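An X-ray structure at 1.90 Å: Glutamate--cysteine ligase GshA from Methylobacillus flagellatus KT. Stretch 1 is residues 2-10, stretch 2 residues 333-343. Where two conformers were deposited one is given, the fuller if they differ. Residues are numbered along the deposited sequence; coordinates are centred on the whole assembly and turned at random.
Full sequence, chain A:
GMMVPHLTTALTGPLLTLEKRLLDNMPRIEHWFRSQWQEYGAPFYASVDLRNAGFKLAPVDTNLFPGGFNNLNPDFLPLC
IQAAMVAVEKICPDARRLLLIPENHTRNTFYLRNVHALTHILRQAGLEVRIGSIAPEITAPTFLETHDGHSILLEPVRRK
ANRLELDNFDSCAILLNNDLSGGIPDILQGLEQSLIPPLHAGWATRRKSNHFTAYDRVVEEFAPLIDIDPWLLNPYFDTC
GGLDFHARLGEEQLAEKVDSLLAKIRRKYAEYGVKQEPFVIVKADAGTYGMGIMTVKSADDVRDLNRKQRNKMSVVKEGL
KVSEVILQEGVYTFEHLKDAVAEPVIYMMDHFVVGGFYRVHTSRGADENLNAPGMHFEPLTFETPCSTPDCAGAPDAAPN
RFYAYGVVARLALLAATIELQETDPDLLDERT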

# COMPACT_ATOMS: atom_id res chain seq x y z
N MSE A 2 -10.04 8.92 22.90
CA MSE A 2 -10.42 9.83 21.83
C MSE A 2 -11.95 9.68 21.58
O MSE A 2 -12.37 8.60 21.21
CB MSE A 2 -9.63 9.42 20.59
CG MSE A 2 -10.04 10.09 19.31
SE MSE A 2 -9.91 12.01 19.49
CE MSE A 2 -7.94 12.17 19.59
N MSE A 3 -12.76 10.73 21.76
CA MSE A 3 -14.22 10.66 21.48
C MSE A 3 -14.45 10.52 19.97
O MSE A 3 -13.83 11.25 19.16
CB MSE A 3 -14.97 11.91 22.00
CG MSE A 3 -16.50 11.86 21.83
SE MSE A 3 -17.59 13.48 22.26
CE MSE A 3 -16.93 13.87 24.05
N VAL A 4 -15.36 9.63 19.58
CA VAL A 4 -15.74 9.42 18.16
C VAL A 4 -17.25 9.55 18.01
O VAL A 4 -17.99 9.49 19.01
CB VAL A 4 -15.26 8.02 17.64
CG1 VAL A 4 -13.72 7.89 17.78
CG2 VAL A 4 -15.95 6.87 18.41
N PRO A 5 -17.74 9.70 16.76
CA PRO A 5 -19.19 9.77 16.57
C PRO A 5 -19.86 8.46 16.94
O PRO A 5 -19.29 7.40 16.71
CB PRO A 5 -19.34 10.06 15.07
CG PRO A 5 -18.04 10.80 14.72
CD PRO A 5 -17.02 9.99 15.50
N HIS A 6 -21.08 8.55 17.47
CA HIS A 6 -21.94 7.39 17.70
C HIS A 6 -23.32 7.64 17.11
O HIS A 6 -23.80 8.78 17.09
CB HIS A 6 -22.07 7.11 19.21
CG HIS A 6 -20.77 6.73 19.85
ND1 HIS A 6 -20.16 5.52 19.62
CD2 HIS A 6 -19.89 7.46 20.58
CE1 HIS A 6 -18.99 5.50 20.23
NE2 HIS A 6 -18.81 6.66 20.84
N LEU A 7 -23.96 6.57 16.65
CA LEU A 7 -25.35 6.66 16.21
C LEU A 7 -26.30 7.02 17.34
O LEU A 7 -26.20 6.50 18.46
CB LEU A 7 -25.79 5.32 15.59
CG LEU A 7 -25.20 4.90 14.26
CD1 LEU A 7 -25.55 3.43 13.93
CD2 LEU A 7 -25.70 5.83 13.14
N THR A 8 -27.28 7.85 17.04
CA THR A 8 -28.29 8.25 18.02
C THR A 8 -29.62 7.57 17.71
O THR A 8 -30.70 8.07 18.04
CB THR A 8 -28.47 9.80 18.02
OG1 THR A 8 -28.84 10.23 16.70
CG2 THR A 8 -27.21 10.50 18.43
N THR A 9 -29.56 6.45 17.00
CA THR A 9 -30.76 5.71 16.69
C THR A 9 -30.55 4.27 17.13
O THR A 9 -29.45 3.75 17.02
CB THR A 9 -31.07 5.73 15.16
OG1 THR A 9 -32.21 4.90 14.95
CG2 THR A 9 -29.91 5.14 14.32
N ALA A 10 -31.62 3.65 17.61
CA ALA A 10 -31.63 2.21 17.95
C ALA A 10 -32.10 1.37 16.76
O ALA A 10 -31.95 0.17 16.75
CB ALA A 10 -32.54 1.96 19.16
N THR A 333 -28.30 10.99 8.11
CA THR A 333 -27.19 10.54 8.94
C THR A 333 -27.57 10.71 10.41
O THR A 333 -27.98 11.80 10.82
CB THR A 333 -25.86 11.27 8.69
OG1 THR A 333 -24.92 10.92 9.76
CG2 THR A 333 -26.03 12.83 8.61
N PHE A 334 -27.43 9.64 11.20
CA PHE A 334 -27.68 9.72 12.64
C PHE A 334 -26.40 9.63 13.45
O PHE A 334 -26.45 9.56 14.67
CB PHE A 334 -28.69 8.66 13.10
CG PHE A 334 -30.02 8.81 12.44
CD1 PHE A 334 -30.77 9.95 12.65
CD2 PHE A 334 -30.48 7.88 11.54
CE1 PHE A 334 -32.00 10.13 12.01
CE2 PHE A 334 -31.70 8.05 10.91
CZ PHE A 334 -32.46 9.18 11.15
N GLU A 335 -25.25 9.71 12.80
CA GLU A 335 -24.00 9.77 13.55
C GLU A 335 -23.85 11.17 14.17
O GLU A 335 -24.12 12.17 13.49
CB GLU A 335 -22.81 9.44 12.66
CG GLU A 335 -22.85 8.05 12.07
CD GLU A 335 -21.50 7.65 11.44
OE1 GLU A 335 -20.55 7.37 12.20
OE2 GLU A 335 -21.40 7.66 10.20
N HIS A 336 -23.48 11.23 15.44
CA HIS A 336 -23.26 12.47 16.13
C HIS A 336 -21.96 12.41 16.94
O HIS A 336 -21.65 11.41 17.60
CB HIS A 336 -24.36 12.75 17.15
CG HIS A 336 -25.66 13.20 16.57
ND1 HIS A 336 -26.50 12.35 15.87
CD2 HIS A 336 -26.28 14.41 16.61
CE1 HIS A 336 -27.59 13.03 15.52
NE2 HIS A 336 -27.47 14.28 15.94
N LEU A 337 -21.25 13.53 16.93
CA LEU A 337 -20.18 13.78 17.90
C LEU A 337 -20.77 14.71 18.94
O LEU A 337 -20.90 15.92 18.72
CB LEU A 337 -18.95 14.41 17.21
CG LEU A 337 -17.70 14.55 18.11
CD1 LEU A 337 -17.03 13.18 18.29
CD2 LEU A 337 -16.72 15.62 17.46
N LYS A 338 -21.17 14.13 20.06
CA LYS A 338 -21.92 14.81 21.09
C LYS A 338 -23.15 15.44 20.45
O LYS A 338 -23.94 14.72 19.89
CB LYS A 338 -21.03 15.81 21.85
CG LYS A 338 -21.63 16.21 23.20
CD LYS A 338 -20.63 16.90 24.12
CE LYS A 338 -21.33 17.36 25.39
NZ LYS A 338 -20.37 17.99 26.34
N ASP A 339 -23.29 16.75 20.46
CA ASP A 339 -24.48 17.39 19.88
C ASP A 339 -24.40 17.65 18.37
O ASP A 339 -25.39 18.06 17.79
CB ASP A 339 -24.74 18.71 20.59
CG ASP A 339 -23.52 19.60 20.62
OD1 ASP A 339 -22.41 19.12 20.94
OD2 ASP A 339 -23.69 20.79 20.29
N ALA A 340 -23.25 17.42 17.75
CA ALA A 340 -23.06 17.76 16.34
C ALA A 340 -23.30 16.54 15.45
O ALA A 340 -22.70 15.49 15.68
CB ALA A 340 -21.62 18.30 16.11
N VAL A 341 -24.07 16.72 14.38
CA VAL A 341 -24.21 15.69 13.35
C VAL A 341 -22.85 15.49 12.62
O VAL A 341 -22.09 16.46 12.39
CB VAL A 341 -25.28 16.07 12.36
CG1 VAL A 341 -25.28 15.10 11.14
CG2 VAL A 341 -26.64 16.08 13.09
N ALA A 342 -22.52 14.25 12.32
CA ALA A 342 -21.28 13.91 11.63
C ALA A 342 -21.60 13.01 10.45
O ALA A 342 -22.57 12.24 10.51
CB ALA A 342 -20.31 13.21 12.58
N GLU A 343 -20.79 13.07 9.38
CA GLU A 343 -20.94 12.16 8.26
C GLU A 343 -19.58 11.90 7.61
O GLU A 343 -18.78 12.82 7.46
CB GLU A 343 -21.98 12.65 7.24
CG GLU A 343 -21.81 14.09 6.71
CD GLU A 343 -23.04 14.55 5.97
OE1 GLU A 343 -23.27 14.02 4.86
OE2 GLU A 343 -23.80 15.41 6.51
O HOH W 1 -19.69 11.09 20.64
O HOH W 2 -21.34 6.47 14.61

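The carbonyl oxygen of Phe334 is the most heavily used atom of this contact: three donors converge on it. The backbone Thr8 N donates to Phe334 O at 3.0 Å with an N-H...O angle of 145°, the hydroxyl Thr8 OG1 donates to Phe334 O at 3.2 Å, and from within its own stretch His336 ND1 donates to Phe334 O at 3.0 Å and 158°. The last bond places a hydrogen on ND1 and ties the imidazole to the carbonyl two residues earlier. Leu7 CA adds a CA-H...O contact to Phe334 O at 3.5 Å, with an angle of 150° at the hydrogen.

Thr8 (chi1 p) and the His336 ring share this acceptor and lie close together. Thr8 CG2 comes within 3.2 Å of His336 ND1, approaching the ring obliquely.

Beside this cluster the two stretches, more than 300 residues apart in sequence, pair as a short antiparallel ladder. His6 and His336 form its hydrogen-bonded pair: His6 N donates to His336 O at 2.9 Å and 157°, and His336 N donates to His6 O at 3.0 Å and 158°, so the two bonds are nearly equal in length and angle. The CA-CA distance is 5.5 Å here but 4.3 Å at the neighbouring non-hydrogen-bonded pair, Leu7 with Glu335, the alternation expected of antiparallel strands. Both histidine side chains lie on one face of the sheet, those of Leu7 and Glu335 on the other. There Leu7 CD2 packs 3.8 Å from Glu335 CG, against the aliphatic part of the acid.

Pro5 has no amide hydrogen to offer, yet its CA lies 3.1 Å from His336 O in a CA-H...O contact with an angle of 133°. Its ring packs on apolar groups, with Pro5 CG 3.9 Å from Ala342 CB and Pro5 CD 4.2 Å from Leu337 CD1. The same methyl, Leu337 CD1, is 3.8 Å from CG of Met3, a selenomethionine. Thus Leu337, whose CA-to-CB bond points sideways, brings its end nearer to the other stretch. At the other end, Thr9 CG2 lies 3.9 Å from Phe334 CB.

Two waters bridge the stretches. Water 1 donates to Val4 O at 2.8 Å and accepts a weak bond from Lys338 N at 3.4 Å. Water 2 donates to Glu335 OE1 at 2.7 Å and, weakly, to Pro5 O at 3.1 Å. Within stretch 2, Leu337 N donates to Ala340 O at 2.7 Å and Ala340 N to Leu337 O at 3.0 Å, closing the type II' turn that brings Ala342 back beside Glu335.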